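Local coordinates for D-alanyl-D-alanine carboxypeptidase (Penicillin binding protein) family protein (Francisella tularensis subsp. tularensis, PDB 6OSU), which probably removes the C-terminal D-alanine from peptidoglycan precursors as a serine D-Ala-D-Ala carboxypeptidase of the penicillin-binding protein family, at residues S64-M69 with T159-P164; G100-V105 with G125-I130; G286-S291 with V303-T308. One frame throughout, in Å; residues are numbered along the deposited sequence.

Contact 1: residues S64-M69 with T159-P164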
loop_
_atom_site.group_PDB
_atom_site.type_symbol
_atom_site.label_atom_id
_atom_site.label_comp_id
_atom_site.label_asym_id
_atom_site.label_seq_id
_atom_site.Cartn_x
_atom_site.Cartn_y
_atom_site.Cartn_z
ATOM N N SER A 64 7.077 12.192 -7.768
ATOM C CA SER A 64 7.626 11.969 -6.431
ATOM C C SER A 64 7.270 10.612 -5.849
ATOM O O SER A 64 7.695 10.338 -4.722
ATOM C CB SER A 64 7.158 13.056 -5.457
ATOM O OG SER A 64 7.915 14.251 -5.584
ATOM N N LEU A 65 6.513 9.769 -6.561
ATOM C CA LEU A 65 6.346 8.394 -6.105
ATOM C C LEU A 65 7.685 7.672 -6.066
ATOM O O LEU A 65 7.833 6.686 -5.331
ATOM C CB LEU A 65 5.356 7.655 -7.002
ATOM C CG LEU A 65 3.987 8.312 -7.203
ATOM C CD1 LEU A 65 3.009 7.329 -7.839
ATOM C CD2 LEU A 65 3.430 8.860 -5.891
ATOM N N THR A 66 8.658 8.156 -6.852
ATOM C CA THR A 66 10.039 7.696 -6.748
ATOM C C THR A 66 10.521 7.706 -5.302
ATOM O O THR A 66 11.226 6.787 -4.869
ATOM C CB THR A 66 10.941 8.580 -7.615
ATOM O OG1 THR A 66 10.480 8.585 -8.977
ATOM C CG2 THR A 66 12.382 8.102 -7.564
ATOM N N LYS A 67 10.136 8.734 -4.536
ATOM C CA LYS A 67 10.586 8.866 -3.154
ATOM C C LYS A 67 10.152 7.696 -2.281
ATOM O O LYS A 67 10.745 7.480 -1.218
ATOM C CB LYS A 67 10.069 10.173 -2.548
ATOM C CG LYS A 67 10.679 11.436 -3.140
ATOM C CD LYS A 67 10.276 12.658 -2.328
ATOM C CE LYS A 67 10.959 13.923 -2.830
ATOM N NZ LYS A 67 10.503 14.336 -4.195
ATOM N N ILE A 68 9.134 6.939 -2.696
ATOM C CA ILE A 68 8.740 5.766 -1.922
ATOM C C ILE A 68 9.836 4.714 -1.962
ATOM O O ILE A 68 10.153 4.088 -0.942
ATOM C CB ILE A 68 7.404 5.200 -2.434
ATOM C CG1 ILE A 68 6.292 6.239 -2.295
ATOM C CG2 ILE A 68 7.042 3.932 -1.677
ATOM C CD1 ILE A 68 4.982 5.794 -2.893
ATOM N N MET A 69 10.431 4.500 -3.140
ATOM C CA MET A 69 11.532 3.548 -3.242
ATOM C C MET A 69 12.738 4.022 -2.445
ATOM O O MET A 69 13.391 3.224 -1.761
ATOM C CB MET A 69 11.916 3.325 -4.704
ATOM C CG MET A 69 13.161 2.467 -4.866
ATOM S SD MET A 69 12.945 0.827 -4.145
ATOM C CE MET A 69 12.055 -0.005 -5.458
ATOM N N THR A 159 9.420 -0.819 -14.221
ATOM C CA THR A 159 9.796 0.343 -13.428
ATOM C C THR A 159 11.267 0.638 -13.649
ATOM O O THR A 159 12.098 -0.271 -13.595
ATOM C CB THR A 159 9.525 0.100 -11.938
ATOM O OG1 THR A 159 8.118 0.184 -11.694
ATOM C CG2 THR A 159 10.243 1.124 -11.075
ATOM N N HIS A 160 11.584 1.903 -13.909
ATOM C CA HIS A 160 12.974 2.329 -14.020
ATOM C C HIS A 160 13.082 3.756 -13.512
ATOM O O HIS A 160 12.436 4.658 -14.054
ATOM C CB HIS A 160 13.482 2.233 -15.457
ATOM C CG HIS A 160 14.932 2.570 -15.597
ATOM N ND1 HIS A 160 15.934 1.665 -15.327
ATOM C CD2 HIS A 160 15.550 3.724 -15.944
ATOM C CE1 HIS A 160 17.108 2.241 -15.518
ATOM N NE2 HIS A 160 16.903 3.491 -15.891
ATOM N N PHE A 161 13.900 3.955 -12.485
ATOM C CA PHE A 161 14.117 5.268 -11.898
ATOM C C PHE A 161 15.362 5.914 -12.491
ATOM O O PHE A 161 16.364 5.242 -12.744
ATOM C CB PHE A 161 14.249 5.159 -10.380
ATOM C CG PHE A 161 13.024 4.610 -9.708
ATOM C CD1 PHE A 161 11.854 5.353 -9.662
ATOM C CD2 PHE A 161 13.039 3.358 -9.121
ATOM C CE1 PHE A 161 10.722 4.857 -9.043
ATOM C CE2 PHE A 161 11.912 2.854 -8.498
ATOM C CZ PHE A 161 10.751 3.606 -8.458
ATOM N N ALA A 162 15.285 7.224 -12.725
ATOM C CA ALA A 162 16.417 7.984 -13.238
ATOM C C ALA A 162 17.159 8.740 -12.152
ATOM O O ALA A 162 18.283 9.194 -12.395
ATOM C CB ALA A 162 15.960 8.978 -14.314
ATOM N N ASN A 163 16.561 8.876 -10.974
ATOM C CA ASN A 163 17.147 9.638 -9.879
ATOM C C ASN A 163 16.402 9.279 -8.600
ATOM O O ASN A 163 15.385 8.575 -8.644
ATOM C CB ASN A 163 17.098 11.152 -10.163
ATOM C CG ASN A 163 15.717 11.643 -10.512
ATOM O OD1 ASN A 163 14.725 11.213 -9.923
ATOM N ND2 ASN A 163 15.637 12.542 -11.483
ATOM N N PRO A 164 16.893 9.720 -7.436
ATOM C CA PRO A 164 16.245 9.327 -6.173
ATOM C C PRO A 164 15.004 10.124 -5.789
ATOM O O PRO A 164 14.282 9.693 -4.875
ATOM C CB PRO A 164 17.351 9.546 -5.124
ATOM C CG PRO A 164 18.629 9.619 -5.901
ATOM C CD PRO A 164 18.248 10.247 -7.199
HETATM O O HOH W 1 13.038 8.620 -11.179
#
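Thr-66 and Met-69, on one side of helix 66-79, which carries the lysine of the SxxK motif, pack against Phe-161 of an extended loop in a buried, mainly apolar contact next to the predicted active-site residues Ser-64 and Lys-67. No direct hydrogen bond spans the two segments. Phe-161 suits its place because one flat ring can serve two helix residues: its CD1 lies 3.5 Å from Thr-66 CG2, while CE2 on the far side of the ring lies 3.8 Å from Met-69 CB. In Thr-66, chi1 -56° sets OG1 beside the backbone N, where it bonds to Ala-63 O, and CG2 anti to it, within 3.2 Å of Asn-163 O. In Met-69, chi1 173° sets CG 3.9 Å from Phe-161 CE2, and bends at chi2 and chi3 bring CE back near the same carbon. A water in the ring plane, at its edge, accepts from Ala-162 N at 3.1 Å and donates weakly to Thr-66 OG1 and Asn-163 OD1; the Asn-163 amide is held chiefly by Leu-167 O and Gly-166 N.

On the catalytic side, Lys-67 NZ bonds to Asn-126 OD1 and donates to Ser-64 OG at 2.9 Å. Around the contact, Met-147 of helix 140-154 touches Thr-66 and Met-69, Met-179 of helix 176-189 touches Phe-161, and Lys-278 of strand 274-282 borders Ser-64 and Lys-67.

Contact 2: residues G100-V105 with G125-I130. With EDO (1,2-ethanediol), chain C.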
loop_
_atom_site.group_PDB
_atom_site.type_symbol
_atom_site.label_atom_id
_atom_site.label_comp_id
_atom_site.label_asym_id
_atom_site.label_seq_id
_atom_site.Cartn_x
_atom_site.Cartn_y
_atom_site.Cartn_z
ATOM N N GLY A 100 12.752 22.521 -6.107
ATOM C CA GLY A 100 11.522 21.808 -5.829
ATOM C C GLY A 100 11.132 21.928 -4.365
ATOM O O GLY A 100 11.554 22.841 -3.651
ATOM N N SER A 101 10.308 20.981 -3.920
ATOM C CA SER A 101 9.899 20.948 -2.522
ATOM C C SER A 101 11.116 20.773 -1.627
ATOM O O SER A 101 11.972 19.923 -1.882
ATOM C CB SER A 101 8.906 19.811 -2.286
ATOM O OG SER A 101 7.806 19.902 -3.168
ATOM N N LYS A 102 11.196 21.588 -0.580
ATOM C CA LYS A 102 12.302 21.538 0.363
ATOM C C LYS A 102 11.762 21.338 1.770
ATOM O O LYS A 102 10.649 21.767 2.090
ATOM C CB LYS A 102 13.146 22.826 0.318
ATOM C CG LYS A 102 13.383 23.377 -1.079
ATOM C CD LYS A 102 14.420 24.490 -1.091
ATOM C CE LYS A 102 15.821 23.944 -0.859
ATOM N NZ LYS A 102 16.868 24.935 -1.243
ATOM N N MET A 103 12.550 20.664 2.606
ATOM C CA MET A 103 12.372 20.760 4.046
ATOM C C MET A 103 13.313 21.788 4.661
ATOM O O MET A 103 13.212 22.065 5.863
ATOM C CB MET A 103 12.572 19.397 4.718
ATOM C CG MET A 103 14.016 19.004 4.967
ATOM S SD MET A 103 14.127 17.510 5.982
ATOM C CE MET A 103 13.321 18.058 7.484
ATOM N N TYR A 104 14.217 22.351 3.850
ATOM C CA TYR A 104 15.088 23.467 4.218
ATOM C C TYR A 104 16.181 23.029 5.192
ATOM O O TYR A 104 16.345 23.599 6.272
ATOM C CB TYR A 104 14.274 24.643 4.765
ATOM C CG TYR A 104 13.295 25.166 3.737
ATOM C CD1 TYR A 104 13.686 26.114 2.799
ATOM C CD2 TYR A 104 11.992 24.686 3.680
ATOM C CE1 TYR A 104 12.804 26.582 1.844
ATOM C CE2 TYR A 104 11.101 25.145 2.727
ATOM C CZ TYR A 104 11.512 26.095 1.811
ATOM O OH TYR A 104 10.630 26.559 0.860
ATOM N N VAL A 105 16.939 22.011 4.790
ATOM C CA VAL A 105 18.168 21.632 5.476
ATOM C C VAL A 105 19.314 22.463 4.913
ATOM O O VAL A 105 19.371 22.733 3.706
ATOM C CB VAL A 105 18.444 20.122 5.332
ATOM C CG1 VAL A 105 17.459 19.319 6.170
ATOM C CG2 VAL A 105 18.369 19.701 3.873
ATOM N N GLY A 125 10.481 16.664 0.441
ATOM C CA GLY A 125 11.649 17.512 0.298
ATOM C C GLY A 125 12.717 16.843 -0.544
ATOM O O GLY A 125 13.178 15.738 -0.213
ATOM N N ASN A 126 13.132 17.498 -1.628
ATOM C CA ASN A 126 14.160 16.911 -2.480
ATOM C C ASN A 126 15.535 16.977 -1.818
ATOM O O ASN A 126 16.353 16.065 -1.984
ATOM C CB ASN A 126 14.174 17.609 -3.839
ATOM C CG ASN A 126 12.890 17.402 -4.608
ATOM O OD1 ASN A 126 12.349 16.298 -4.640
ATOM N ND2 ASN A 126 12.378 18.469 -5.212
ATOM N N ASP A 127 15.806 18.043 -1.062
ATOM C CA ASP A 127 17.092 18.144 -0.377
ATOM C C ASP A 127 17.277 17.010 0.629
ATOM O O ASP A 127 18.378 16.463 0.760
ATOM C CB ASP A 127 17.227 19.513 0.299
ATOM C CG ASP A 127 16.009 19.902 1.125
ATOM O OD1 ASP A 127 15.045 19.112 1.201
ATOM O OD2 ASP A 127 16.018 21.012 1.702
ATOM N N ALA A 128 16.208 16.626 1.330
ATOM C CA ALA A 128 16.311 15.517 2.274
ATOM C C ALA A 128 16.519 14.195 1.547
ATOM O O ALA A 128 17.343 13.372 1.964
ATOM C CB ALA A 128 15.066 15.451 3.157
ATOM N N THR A 129 15.784 13.979 0.453
ATOM C CA THR A 129 15.950 12.763 -0.336
ATOM C C THR A 129 17.377 12.636 -0.854
ATOM O O THR A 129 17.985 11.562 -0.783
ATOM C CB THR A 129 14.959 12.758 -1.501
ATOM O OG1 THR A 129 13.637 12.983 -0.999
ATOM C CG2 THR A 129 14.995 11.422 -2.230
ATOM N N ILE A 130 17.931 13.732 -1.376
ATOM C CA ILE A 130 19.285 13.695 -1.920
ATOM C C ILE A 130 20.302 13.458 -0.811
ATOM O O ILE A 130 21.308 12.765 -1.012
ATOM C CB ILE A 130 19.573 14.993 -2.701
ATOM C CG1 ILE A 130 18.710 15.052 -3.963
ATOM C CG2 ILE A 130 21.050 15.109 -3.051
ATOM C CD1 ILE A 130 18.703 13.756 -4.751
HETATM C C1 EDO C . 4.625 18.412 -0.305
HETATM O O1 EDO C . 4.294 17.075 -0.692
HETATM C C2 EDO C . 5.160 19.212 -1.486
HETATM O O2 EDO C . 5.438 20.543 -1.033
#
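Asn-126 and Asp-127, in the first turn of helix 126-137, hold the loop 100-105 beside the SxN motif of the penicillin-binding fold, whose serine is the predicted active-site residue Ser-124. Asn-126 N donates to Ser-101 O at 2.7 Å in a nearly straight bond (167°), so a backbone N-H of the first helical turn is satisfied by the loop. Its side chain points to the catalytic centre: OD1 accepts from Lys-67 NZ, and ND2 donates to Gly-99 O, two roles that an amide can fill at once. Gly-100 CA sits 3.5 Å from that ND2, where a side chain would clash. Gly-125, at the N-cap, likewise lets the loop come close, with Lys-102 CA 4.1 Å from its CA.

Asp-127 meets three consecutive loop amides, as a carboxylate on a short side chain can: OD1 takes Met-103 N through its syn lone pair at 3.3 Å, and OD2 receives weak bonds from Tyr-104 N and Val-105 N. CG lies between the backbone N and carbonyl carbon (chi1 49°), which turns both oxygens to the loop. Beside this polar cluster, Met-103 SD rests 3.6 Å from the methyl CB of Ala-128.

Contact 3: residues G286-S291 with V303-T308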
loop_
_atom_site.group_PDB
_atom_site.type_symbol
_atom_site.label_atom_id
_atom_site.label_comp_id
_atom_site.label_asym_id
_atom_site.label_seq_id
_atom_site.Cartn_x
_atom_site.Cartn_y
_atom_site.Cartn_z
ATOM N N GLY A 286 1.317 13.928 -14.426
ATOM C CA GLY A 286 0.066 14.375 -13.852
ATOM C C GLY A 286 0.106 14.286 -12.334
ATOM O O GLY A 286 1.150 14.085 -11.714
ATOM N N TYR A 287 -1.070 14.448 -11.735
ATOM C CA TYR A 287 -1.221 14.335 -10.291
ATOM C C TYR A 287 -1.420 12.869 -9.931
ATOM O O TYR A 287 -2.362 12.233 -10.413
ATOM C CB TYR A 287 -2.396 15.174 -9.798
ATOM C CG TYR A 287 -2.171 16.660 -9.920
ATOM C CD1 TYR A 287 -1.592 17.378 -8.885
ATOM C CD2 TYR A 287 -2.531 17.347 -11.074
ATOM C CE1 TYR A 287 -1.379 18.740 -8.992
ATOM C CE2 TYR A 287 -2.323 18.711 -11.191
ATOM C CZ TYR A 287 -1.746 19.403 -10.147
ATOM O OH TYR A 287 -1.537 20.759 -10.254
ATOM N N CYS A 288 -0.541 12.338 -9.087
ATOM C CA CYS A 288 -0.551 10.928 -8.731
ATOM C C CYS A 288 -0.649 10.765 -7.224
ATOM O O CYS A 288 -0.215 11.630 -6.459
ATOM C CB CYS A 288 0.706 10.218 -9.236
ATOM S SG CYS A 288 1.020 10.470 -10.984
ATOM N N LEU A 289 -1.216 9.638 -6.801
ATOM C CA LEU A 289 -1.349 9.337 -5.384
ATOM C C LEU A 289 -1.266 7.834 -5.174
ATOM O O LEU A 289 -2.007 7.070 -5.804
ATOM C CB LEU A 289 -2.668 9.880 -4.824
ATOM C CG LEU A 289 -3.006 9.558 -3.365
ATOM C CD1 LEU A 289 -1.885 9.991 -2.430
ATOM C CD2 LEU A 289 -4.322 10.214 -2.969
ATOM N N VAL A 290 -0.344 7.417 -4.313
ATOM C CA VAL A 290 -0.371 6.097 -3.702
ATOM C C VAL A 290 -0.986 6.274 -2.323
ATOM O O VAL A 290 -0.462 7.030 -1.497
ATOM C CB VAL A 290 1.033 5.476 -3.616
ATOM C CG1 VAL A 290 0.987 4.148 -2.874
ATOM C CG2 VAL A 290 1.630 5.301 -5.014
ATOM N N SER A 291 -2.114 5.616 -2.079
ATOM C CA SER A 291 -2.837 5.785 -0.829
ATOM C C SER A 291 -3.219 4.425 -0.264
ATOM O O SER A 291 -3.334 3.433 -0.991
ATOM C CB SER A 291 -4.091 6.643 -1.017
ATOM O OG SER A 291 -5.012 5.999 -1.880
ATOM N N VAL A 303 -3.487 3.116 -6.104
ATOM C CA VAL A 303 -2.597 3.986 -6.860
ATOM C C VAL A 303 -3.410 4.617 -7.978
ATOM O O VAL A 303 -4.099 3.910 -8.721
ATOM C CB VAL A 303 -1.393 3.218 -7.431
ATOM C CG1 VAL A 303 -0.495 4.163 -8.202
ATOM C CG2 VAL A 303 -0.623 2.530 -6.315
ATOM N N VAL A 304 -3.351 5.943 -8.080
ATOM C CA VAL A 304 -3.988 6.688 -9.156
ATOM C C VAL A 304 -2.913 7.522 -9.836
ATOM O O VAL A 304 -2.139 8.209 -9.161
ATOM C CB VAL A 304 -5.134 7.579 -8.639
ATOM C CG1 VAL A 304 -5.626 8.491 -9.734
ATOM C CG2 VAL A 304 -6.283 6.730 -8.125
ATOM N N LEU A 305 -2.861 7.457 -11.164
ATOM C CA LEU A 305 -1.817 8.115 -11.936
ATOM C C LEU A 305 -2.432 8.989 -13.018
ATOM O O LEU A 305 -3.375 8.578 -13.703
ATOM C CB LEU A 305 -0.876 7.088 -12.583
ATOM C CG LEU A 305 -0.242 6.032 -11.672
ATOM C CD1 LEU A 305 0.492 4.990 -12.501
ATOM C CD2 LEU A 305 0.695 6.667 -10.647
ATOM N N GLY A 306 -1.899 10.199 -13.158
ATOM C CA GLY A 306 -2.191 11.019 -14.317
ATOM C C GLY A 306 -3.462 11.833 -14.278
ATOM O O GLY A 306 -3.932 12.259 -15.338
ATOM N N THR A 307 -4.040 12.075 -13.104
ATOM C CA THR A 307 -5.206 12.945 -13.048
ATOM C C THR A 307 -4.815 14.377 -13.397
ATOM O O THR A 307 -3.658 14.785 -13.265
ATOM C CB THR A 307 -5.860 12.911 -11.667
ATOM O OG1 THR A 307 -4.903 13.306 -10.673
ATOM C CG2 THR A 307 -6.378 11.517 -11.365
ATOM N N THR A 308 -5.804 15.147 -13.843
ATOM C CA THR A 308 -5.577 16.501 -14.327
ATOM C C THR A 308 -5.642 17.552 -13.226
ATOM O O THR A 308 -5.485 18.743 -13.518
ATOM C CB THR A 308 -6.592 16.836 -15.423
ATOM O OG1 THR A 308 -7.922 16.696 -14.907
ATOM C CG2 THR A 308 -6.412 15.898 -16.607
#
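Tyr-287 and Thr-307 pair near one end of an antiparallel beta hairpin, strands 288-295 and 298-307, in the central sheet of the penicillin-binding domain. The tightly packed part is the regular stretch further in. There Leu-289 and Val-304 form a hydrogen-bonded pair, Leu-289 N to Val-304 O and Val-304 N to Leu-289 O, each 2.9 Å. Next to it, Val-290 and Val-303 are a non-hydrogen-bonded pair whose side chains run side by side, CG2 to CG2 at 3.8 Å; branched valines suit extended strands and fill this face, which Ala-183 and Met-179 of helix 176-189 cover. Nearby, Cys-288 CB meets Leu-305 CD2 at 3.8 Å.

Toward the more exposed end the pairing loses its regularity. A beta bulge shifts the register by one residue between Tyr-287 and Leu-289, and Gly-306 takes a positive phi (84°) that glycine adopts easily. Gly-286 fits too: its CA is 4.1 Å from Gly-306 CA, leaving no room for a side chain. Thr-308 is exposed, and the partly exposed Tyr-287 ring stacks on His-281, with Thr-307 O at its edge, in plane. Thr-307 OG1, between its backbone N and carbonyl carbon (chi1 58°), lies by two carbonyls, Ser-309 O and Tyr-287 O. The latter accepts from Thr-307 OG1 at 2.8 Å and from Thr-307 N at 3.2 Å, the donors arriving from opposite faces of the carbonyl plane.

How the contacts relate
From the N terminus, the chain enters contact 1 at 64-69 and starts a long excursion, more than half helical, that contact 1 closes at 159-164. Contact 2 is nested inside this loop, closing its own shorter one between 100-105 and 125-130. Contact 3 follows in series, closing the hairpin of strands 288-295 and 298-307. Contacts 1 and 2 meet where Thr-129 packs against Pro-164 and Lys-67, which brings the helix starting at 126 against the SxxK helix. Contacts 1 and 3 meet through Leu-65, whose CD1 touches Leu-305 and Val-290, joining the turn at the start of the SxxK segment to the sheet. Nearest atoms of contacts 2 and 3 are about 11 Å apart, and contact 1 touches both.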